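Local coordinates for protein glycerol dehydrogenase (Schizosaccharomyces pombe, PDB 1TA9) that catalyses the NAD(+)-dependent oxidation of glycerol to dihydroxyacetone at a zinc site, probably as a step in the assimilation of glycerol, at residues B[381-387]-B[411-415]; B[368-372]-B[418-424]. Residues are numbered along the deposited sequence.

Contact 1: B[381-387]-B[411-415]; sequences DEELLMV and ADAIK
Two alpha-helices cross steeply here: the segments 381-387 and 411-415 run at 116° between their N-to-C directions, with axes 9.2 Å apart at closest approach. Both keep regular helical phi/psi values, and the backbones come nearest at Leu384 and Ala411, whose CA atoms are 5.0 Å apart. Asp381, in the first turn, has chi1 m and directs OD1 to NZ of Lys415 at 2.8 Å, a hydrogen-bonded salt bridge on the exposed margin of the interface. Lys415 reaches it with chi angles m, t, m, t, so its aliphatic part runs along the contact before the charge emerges. One turn on, Leu384 (m, t) fills the centre: its CB lies 3.8 Å from CB of Ala411, its CD2 3.9 Å from CG2 of Ile414, and its CD1 3.5 Å from CG of Lys415. Ala411 suits this crossing point, because a lone methyl lets the backbones approach closely. Leu385 starts away from the partner but bends CD2 back to 4.1 Å from CB of Ala411. Val387 (chi1 t) closes the inner end, its CG1 3.9 Å from CD1 of Ile414 (m, t). A salt bridge at the margin and an aliphatic core are usual where helices pack; here they join two helices of the helical C-terminal domain found in iron-containing alcohol dehydrogenases. Val387 lies about 12 Å, side chain to side chain, from the zinc ligand His315. Ala413, out of reach of 381-387, packs on Val343, Val346 and Leu347 of helix 333-347, while Asp412 forms a salt bridge with Arg76 of the second subunit.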
loop_
_atom_site.group_PDB
_atom_site.type_symbol
_atom_site.label_atom_id
_atom_site.label_comp_id
_atom_site.label_asym_id
_atom_site.label_seq_id
_atom_site.Cartn_x
_atom_site.Cartn_y
_atom_site.Cartn_z
ATOM N N ASP B 381 6.201 47.410 -3.767
ATOM C CA ASP B 381 7.109 46.729 -2.853
ATOM C C ASP B 381 7.158 47.468 -1.524
ATOM O O ASP B 381 7.273 46.852 -0.468
ATOM C CB ASP B 381 8.524 46.643 -3.436
ATOM C CG ASP B 381 8.613 45.702 -4.621
ATOM O OD1 ASP B 381 7.755 44.805 -4.738
ATOM O OD2 ASP B 381 9.551 45.847 -5.431
ATOM N N GLU B 382 7.067 48.793 -1.575
ATOM C CA GLU B 382 7.106 49.578 -0.351
ATOM C C GLU B 382 5.851 49.328 0.481
ATOM O O GLU B 382 5.901 49.315 1.712
ATOM C CB GLU B 382 7.241 51.066 -0.677
ATOM C CG GLU B 382 7.994 51.840 0.388
ATOM C CD GLU B 382 9.311 51.172 0.762
ATOM O OE1 GLU B 382 10.158 50.955 -0.137
ATOM O OE2 GLU B 382 9.502 50.860 1.958
ATOM N N GLU B 383 4.721 49.126 -0.189
ATOM C CA GLU B 383 3.478 48.860 0.523
ATOM C C GLU B 383 3.566 47.475 1.154
ATOM O O GLU B 383 3.102 47.256 2.276
ATOM C CB GLU B 383 2.282 48.935 -0.431
ATOM C CG GLU B 383 2.020 50.341 -0.964
ATOM C CD GLU B 383 0.808 50.418 -1.868
ATOM O OE1 GLU B 383 0.766 49.695 -2.885
ATOM O OE2 GLU B 383 -0.106 51.211 -1.559
ATOM N N LEU B 384 4.183 46.538 0.442
ATOM C CA LEU B 384 4.311 45.190 0.975
ATOM C C LEU B 384 5.268 45.164 2.161
ATOM O O LEU B 384 5.086 44.379 3.087
ATOM C CB LEU B 384 4.768 44.224 -0.115
ATOM C CG LEU B 384 3.730 44.024 -1.223
ATOM C CD1 LEU B 384 4.244 42.999 -2.218
ATOM C CD2 LEU B 384 2.403 43.564 -0.617
ATOM N N LEU B 385 6.279 46.028 2.142
ATOM C CA LEU B 385 7.220 46.086 3.255
ATOM C C LEU B 385 6.477 46.635 4.460
ATOM O O LEU B 385 6.755 46.264 5.603
ATOM C CB LEU B 385 8.412 46.983 2.921
ATOM C CG LEU B 385 9.463 46.355 2.003
ATOM C CD1 LEU B 385 10.541 47.377 1.694
ATOM C CD2 LEU B 385 10.068 45.128 2.681
ATOM N N MET B 386 5.531 47.529 4.188
ATOM C CA MET B 386 4.706 48.126 5.227
ATOM C C MET B 386 3.849 47.021 5.851
ATOM O O MET B 386 3.631 47.000 7.060
ATOM C CB MET B 386 3.807 49.207 4.619
ATOM C CG MET B 386 2.715 49.715 5.549
ATOM S SD MET B 386 1.426 50.620 4.657
ATOM C CE MET B 386 2.149 52.241 4.560
ATOM N N VAL B 387 3.358 46.106 5.020
ATOM C CA VAL B 387 2.546 45.007 5.524
ATOM C C VAL B 387 3.432 44.100 6.368
ATOM O O VAL B 387 3.018 43.620 7.424
ATOM C CB VAL B 387 1.925 44.180 4.374
ATOM C CG1 VAL B 387 1.247 42.936 4.934
ATOM C CG2 VAL B 387 0.904 45.025 3.615
ATOM N N ALA B 411 7.088 40.314 2.802
ATOM C CA ALA B 411 6.795 40.918 1.510
ATOM C C ALA B 411 7.085 39.952 0.364
ATOM O O ALA B 411 6.298 39.844 -0.582
ATOM C CB ALA B 411 7.607 42.190 1.334
ATOM N N ASP B 412 8.218 39.258 0.442
ATOM C CA ASP B 412 8.599 38.303 -0.599
ATOM C C ASP B 412 7.604 37.155 -0.714
ATOM O O ASP B 412 7.255 36.727 -1.822
ATOM C CB ASP B 412 9.988 37.720 -0.316
ATOM C CG ASP B 412 11.114 38.618 -0.790
ATOM O OD1 ASP B 412 10.837 39.707 -1.342
ATOM O OD2 ASP B 412 12.285 38.223 -0.613
ATOM N N ALA B 413 7.155 36.656 0.435
ATOM C CA ALA B 413 6.216 35.542 0.468
ATOM C C ALA B 413 4.851 35.932 -0.100
ATOM O O ALA B 413 4.183 35.117 -0.733
ATOM C CB ALA B 413 6.068 35.021 1.902
ATOM N N ILE B 414 4.434 37.173 0.133
ATOM C CA ILE B 414 3.156 37.641 -0.393
ATOM C C ILE B 414 3.206 37.608 -1.923
ATOM O O ILE B 414 2.250 37.183 -2.578
ATOM C CB ILE B 414 2.847 39.080 0.083
ATOM C CG1 ILE B 414 2.482 39.059 1.573
ATOM C CG2 ILE B 414 1.721 39.682 -0.750
ATOM C CD1 ILE B 414 2.266 40.441 2.175
ATOM N N LYS B 415 4.325 38.051 -2.492
ATOM C CA LYS B 415 4.479 38.048 -3.942
ATOM C C LYS B 415 4.674 36.631 -4.467
ATOM O O LYS B 415 4.221 36.304 -5.560
ATOM C CB LYS B 415 5.662 38.928 -4.360
ATOM C CG LYS B 415 5.356 40.421 -4.260
ATOM C CD LYS B 415 6.525 41.290 -4.709
ATOM C CE LYS B 415 7.646 41.299 -3.679
ATOM N NZ LYS B 415 8.710 42.302 -4.022
#

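Contact 2: B[368-372]-B[418-424]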
loop_
_atom_site.group_PDB
_atom_site.type_symbol
_atom_site.label_atom_id
_atom_site.label_comp_id
_atom_site.label_asym_id
_atom_site.label_seq_id
_atom_site.Cartn_x
_atom_site.Cartn_y
_atom_site.Cartn_z
ATOM N N PRO B 368 -10.065 34.036 -3.298
ATOM C CA PRO B 368 -8.995 34.665 -4.075
ATOM C C PRO B 368 -7.621 34.111 -3.702
ATOM O O PRO B 368 -7.300 33.993 -2.519
ATOM C CB PRO B 368 -9.138 36.143 -3.720
ATOM C CG PRO B 368 -9.613 36.094 -2.302
ATOM C CD PRO B 368 -10.655 34.994 -2.343
ATOM N N ILE B 369 -6.818 33.771 -4.707
ATOM C CA ILE B 369 -5.482 33.239 -4.460
ATOM C C ILE B 369 -4.404 34.050 -5.161
ATOM O O ILE B 369 -3.241 33.653 -5.181
ATOM C CB ILE B 369 -5.354 31.770 -4.910
ATOM C CG1 ILE B 369 -5.634 31.645 -6.411
ATOM C CG2 ILE B 369 -6.299 30.900 -4.096
ATOM C CD1 ILE B 369 -5.365 30.252 -6.970
ATOM N N THR B 370 -4.793 35.184 -5.734
ATOM C CA THR B 370 -3.852 36.056 -6.429
ATOM C C THR B 370 -4.100 37.506 -6.040
ATOM O O THR B 370 -5.192 37.855 -5.593
ATOM C CB THR B 370 -3.997 35.947 -7.959
ATOM O OG1 THR B 370 -5.338 36.282 -8.337
ATOM C CG2 THR B 370 -3.681 34.533 -8.426
ATOM N N LEU B 371 -3.084 38.346 -6.216
ATOM C CA LEU B 371 -3.200 39.768 -5.896
ATOM C C LEU B 371 -4.252 40.410 -6.798
ATOM O O LEU B 371 -4.956 41.340 -6.393
ATOM C CB LEU B 371 -1.844 40.461 -6.082
ATOM C CG LEU B 371 -0.750 40.043 -5.092
ATOM C CD1 LEU B 371 0.600 40.599 -5.527
ATOM C CD2 LEU B 371 -1.116 40.542 -3.695
ATOM N N GLU B 372 -4.353 39.904 -8.026
ATOM C CA GLU B 372 -5.325 40.410 -8.985
ATOM C C GLU B 372 -6.730 40.239 -8.408
ATOM O O GLU B 372 -7.518 41.182 -8.384
ATOM C CB GLU B 372 -5.215 39.647 -10.310
ATOM C CG GLU B 372 -6.215 40.091 -11.374
ATOM C CD GLU B 372 -5.797 41.368 -12.092
ATOM O OE1 GLU B 372 -6.673 42.041 -12.677
ATOM O OE2 GLU B 372 -4.591 41.697 -12.088
ATOM N N ASP B 418 1.427 34.922 -5.068
ATOM C CA ASP B 418 0.846 35.401 -6.320
ATOM C C ASP B 418 1.418 34.674 -7.540
ATOM O O ASP B 418 0.668 34.230 -8.410
ATOM C CB ASP B 418 1.068 36.904 -6.456
ATOM C CG ASP B 418 0.391 37.480 -7.682
ATOM O OD1 ASP B 418 -0.855 37.395 -7.773
ATOM O OD2 ASP B 418 1.109 38.014 -8.550
ATOM N N SER B 419 2.740 34.550 -7.607
ATOM C CA SER B 419 3.368 33.861 -8.732
ATOM C C SER B 419 3.042 32.365 -8.748
ATOM O O SER B 419 2.807 31.788 -9.813
ATOM C CB SER B 419 4.885 34.051 -8.697
ATOM O OG SER B 419 5.235 35.409 -8.901
ATOM N N TYR B 420 3.053 31.735 -7.576
ATOM C CA TYR B 420 2.748 30.306 -7.482
ATOM C C TYR B 420 1.320 30.037 -7.969
ATOM O O TYR B 420 1.077 29.115 -8.751
ATOM C CB TYR B 420 2.863 29.815 -6.027
ATOM C CG TYR B 420 4.256 29.762 -5.423
ATOM C CD1 TYR B 420 5.372 30.261 -6.095
ATOM C CD2 TYR B 420 4.442 29.236 -4.144
ATOM C CE1 TYR B 420 6.652 30.237 -5.497
ATOM C CE2 TYR B 420 5.705 29.208 -3.539
ATOM C CZ TYR B 420 6.803 29.709 -4.217
ATOM O OH TYR B 420 8.037 29.682 -3.601
ATOM N N SER B 421 0.374 30.835 -7.479
ATOM C CA SER B 421 -1.030 30.684 -7.862
ATOM C C SER B 421 -1.213 30.928 -9.358
ATOM O O SER B 421 -1.943 30.197 -10.025
ATOM C CB SER B 421 -1.911 31.652 -7.063
ATOM O OG SER B 421 -1.946 31.302 -5.689
ATOM N N GLN B 422 -0.558 31.954 -9.891
ATOM C CA GLN B 422 -0.671 32.228 -11.319
ATOM C C GLN B 422 -0.133 31.067 -12.147
ATOM O O GLN B 422 -0.671 30.756 -13.211
ATOM C CB GLN B 422 0.080 33.504 -11.693
ATOM C CG GLN B 422 -0.569 34.769 -11.180
ATOM C CD GLN B 422 0.035 36.001 -11.807
ATOM O OE1 GLN B 422 0.060 36.134 -13.031
ATOM N NE2 GLN B 422 0.525 36.910 -10.977
ATOM N N LYS B 423 0.927 30.423 -11.666
ATOM C CA LYS B 423 1.495 29.294 -12.400
ATOM C C LYS B 423 0.515 28.124 -12.366
ATOM O O LYS B 423 0.291 27.467 -13.385
ATOM C CB LYS B 423 2.835 28.865 -11.796
ATOM C CG LYS B 423 3.541 27.745 -12.568
ATOM C CD LYS B 423 3.954 28.198 -13.970
ATOM C CE LYS B 423 4.791 27.140 -14.671
ATOM N NZ LYS B 423 5.312 27.608 -15.987
ATOM N N TRP B 424 -0.078 27.876 -11.200
ATOM C CA TRP B 424 -1.041 26.792 -11.057
ATOM C C TRP B 424 -2.235 27.014 -11.988
ATOM O O TRP B 424 -2.706 26.079 -12.638
ATOM C CB TRP B 424 -1.534 26.687 -9.606
ATOM C CG TRP B 424 -2.653 25.696 -9.442
ATOM C CD1 TRP B 424 -2.544 24.336 -9.366
ATOM C CD2 TRP B 424 -4.055 25.988 -9.430
ATOM N NE1 TRP B 424 -3.796 23.763 -9.314
ATOM C CE2 TRP B 424 -4.740 24.754 -9.353
ATOM C CE3 TRP B 424 -4.801 27.173 -9.482
ATOM C CZ2 TRP B 424 -6.139 24.672 -9.330
ATOM C CZ3 TRP B 424 -6.191 27.091 -9.459
ATOM C CH2 TRP B 424 -6.844 25.848 -9.384
HETATM O O HOH W 1 -2.154 38.653 -9.629
#
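Asp418 dominates the polar chemistry where the loop entering helix 371-374 docks on helix 407-428, in the helical domain and away from the metal site. Its OD1 accepts from Leu371 N at 2.9 Å, with an N-H...O angle of 162°, and from a water 2.6 Å away that in turn accepts from Glu372 N at 3.0 Å. Asp418 OD2 takes a weak bond from Gln422 NE2 at 2.7 Å, but its strong partner is Arg284 of the second subunit, in a salt bridge. Thr370 is the N-cap: its side chain caps a backbone N just past 368-372, and its OG1 is hydrogen-bonded to Glu373 OE2, which also accepts from Ile369 N. Its CG2 packs 3.6 Å from Ser421 CB. Ser421 OG satisfies the carbonyl Ile369 O at 2.7 Å, and Ile369 CD1 rests 4.0 Å from Trp424 CE3. A buried carboxylate is affordable here because Leu371 N and the water-bridged Glu372 N solvate OD1, while the salt bridge of OD2 to Arg284 of the second subunit offsets the charge.

Following the chain from its N terminus, residues 368-372 come first and lead into helix 371-374; helix 381-391 follows, and after the connection to helix 407-428 the chain supplies both partners in order, 411-415 and then 418-424. Contact 1 closes a loop of 23 residues, and contact 2 closes a longer one of 45 that encloses it entirely, so the pair is nested rather than crossed. Helix 407-428 is their common support, receiving helix 381-391 on an earlier part and the start of helix 371-374 farther on. Their centres lie 15 Å apart, yet they meet where Ile414 CG2 packs 4.2 Å from Leu371 CD2, and both reach the second subunit.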